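Local coordinates for succinate-semialdehyde dehydrogenase (Streptococcus pyogenes MGAS1882, PDB 4OGD), which catalyses the NADP+-dependent oxidation of succinic semialdehyde to succinate, with NADP+ bound here as the cofactor, at the interface of chains A and B. Residues are numbered along the deposited sequence; one frame, centred on the assembly and turned at random. Chains: chain A/B, Succinate-semialdehyde dehydrogenase.

The interface of chains A and B. Residues chain A 401, 404, 414; chain B 116, 452, 454.
The oligomerisation arm typical of aldehyde dehydrogenases, represented here by strands 113-120 and 448-455 of chain B, meets helix 397-406 and strand 411-414 of chain A, where B:Ile454 packs on A:Ile414 and B:Tyr116 reaches A:Lys401. The patch illustrates how a projecting sheet can grip a partner subunit with apolar branches on one flank and a water-linked phenol on the other. The two isoleucines run alongside each other in parallel and touch through their longer branches, CG1 of A:Ile414 standing 3.6 Å from CG1 of B:Ile454. Two residues earlier on the same arm strand, B:Ile452 sends its CG1 branch to the helix, 3.9 Å from CB of A:Ala404, while its CG2 methyl turns toward CG1 of A:Ile414. It thus bridges helix and strand of chain A. B:Ile452 also supports the tyrosine within its own chain, its CB lying over one ring face toward the rim. In B:Tyr116, a chi1 of 57° tucks CG into the space flanked by backbone N and C, and the ring carries its hydroxyl up to the helix. The aliphatic chain of A:Lys401 bends at chi3 (64°) and curls past that oxygen, with CG 3.3 Å from OH of B:Tyr116; the terminal amine NZ continues beyond the phenol. A polar link runs through water 1, which lies in the ring plane at the tyrosine's edge, 2.7 Å from OH of B:Tyr116. Apart from the direct packing of the lysine's methylenes, this water joins the phenol to the helix main chain, lying 2.8 Å from the backbone carbonyl O of A:Lys401.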
ATOM      1  N   LYS A 401       2.628  19.022  21.695  1.00 11.96           N
ATOM      2  CA  LYS A 401       2.789  18.797  20.257  1.00 10.55           C
ATOM      3  C   LYS A 401       4.220  18.406  19.909  1.00 10.99           C
ATOM      4  O   LYS A 401       4.446  17.584  19.021  1.00 11.50           O
ATOM      5  CB  LYS A 401       2.399  20.048  19.472  1.00 12.91           C
ATOM      6  CG  LYS A 401       0.918  20.350  19.495  1.00 12.11           C
ATOM      7  CD  LYS A 401       0.648  21.795  19.092  1.00 14.50           C
ATOM      8  CE  LYS A 401       1.052  22.067  17.656  1.00 14.08           C
ATOM      9  NZ  LYS A 401       0.920  23.503  17.272  1.00 17.87           N
ATOM     10  N   ALA A 404       4.750  14.822  21.012  1.00  9.17           N
ATOM     11  CA  ALA A 404       3.973  13.951  20.126  1.00  8.08           C
ATOM     12  C   ALA A 404       4.724  13.645  18.828  1.00  8.74           C
ATOM     13  O   ALA A 404       4.760  12.494  18.377  1.00  9.95           O
ATOM     14  CB  ALA A 404       2.616  14.585  19.813  1.00 10.34           C
ATOM     15  N   ILE A 414      -3.880  14.262  22.438  1.00  9.72           N
ATOM     16  CA  ILE A 414      -3.377  15.203  23.443  1.00  8.72           C
ATOM     17  C   ILE A 414      -4.381  15.353  24.594  1.00 10.74           C
ATOM     18  O   ILE A 414      -5.555  15.646  24.356  1.00  8.77           O
ATOM     19  CB  ILE A 414      -3.079  16.588  22.819  1.00  9.78           C
ATOM     20  CG1 ILE A 414      -2.093  16.470  21.648  1.00 11.28           C
ATOM     21  CG2 ILE A 414      -2.591  17.582  23.889  1.00  9.73           C
ATOM     22  CD1 ILE A 414      -0.836  15.682  21.945  1.00 10.43           C
TER
ATOM     23  N   TYR B 116      -4.184  17.857  12.962  1.00  7.73           N
ATOM     24  CA  TYR B 116      -3.341  17.940  11.775  1.00  9.21           C
ATOM     25  C   TYR B 116      -2.600  16.625  11.647  1.00  8.29           C
ATOM     26  O   TYR B 116      -2.587  15.837  12.583  1.00  8.76           O
ATOM     27  CB  TYR B 116      -2.345  19.102  11.885  1.00  9.58           C
ATOM     28  CG  TYR B 116      -1.433  19.070  13.104  1.00 10.25           C
ATOM     29  CD1 TYR B 116      -0.171  18.487  13.045  1.00 10.18           C
ATOM     30  CD2 TYR B 116      -1.827  19.652  14.302  1.00 11.16           C
ATOM     31  CE1 TYR B 116       0.670  18.480  14.161  1.00 10.37           C
ATOM     32  CE2 TYR B 116      -0.998  19.649  15.414  1.00 10.72           C
ATOM     33  CZ  TYR B 116       0.243  19.058  15.344  1.00 11.83           C
ATOM     34  OH  TYR B 116       1.053  19.067  16.466  1.00 10.94           O
ATOM     35  N   ILE B 452      -2.058  14.224  14.885  1.00  7.74           N
ATOM     36  CA  ILE B 452      -2.079  14.815  16.221  1.00  7.71           C
ATOM     37  C   ILE B 452      -3.472  15.379  16.410  1.00 10.54           C
ATOM     38  O   ILE B 452      -3.921  16.200  15.607  1.00  9.39           O
ATOM     39  CB  ILE B 452      -1.042  15.949  16.392  1.00  9.93           C
ATOM     40  CG1 ILE B 452       0.336  15.387  16.749  1.00 16.74           C
ATOM     41  CG2 ILE B 452      -1.460  16.870  17.526  1.00 13.05           C
ATOM     42  CD1 ILE B 452       1.080  14.796  15.596  1.00 17.53           C
ATOM     43  N   ILE B 454      -6.147  17.216  19.171  1.00 10.42           N
ATOM     44  CA  ILE B 454      -6.369  17.919  20.434  1.00  9.94           C
ATOM     45  C   ILE B 454      -7.847  18.252  20.574  1.00 11.61           C
ATOM     46  O   ILE B 454      -8.325  19.219  19.984  1.00 12.97           O
ATOM     47  CB  ILE B 454      -5.576  19.238  20.480  1.00 12.75           C
ATOM     48  CG1 ILE B 454      -4.123  19.009  20.062  1.00 15.47           C
ATOM     49  CG2 ILE B 454      -5.649  19.862  21.877  1.00 13.79           C
ATOM     50  CD1 ILE B 454      -3.305  20.293  19.906  1.00 15.52           C
TER
HETATM   51  O   HOH W   1       3.527  17.921  16.365  1.00 13.58           O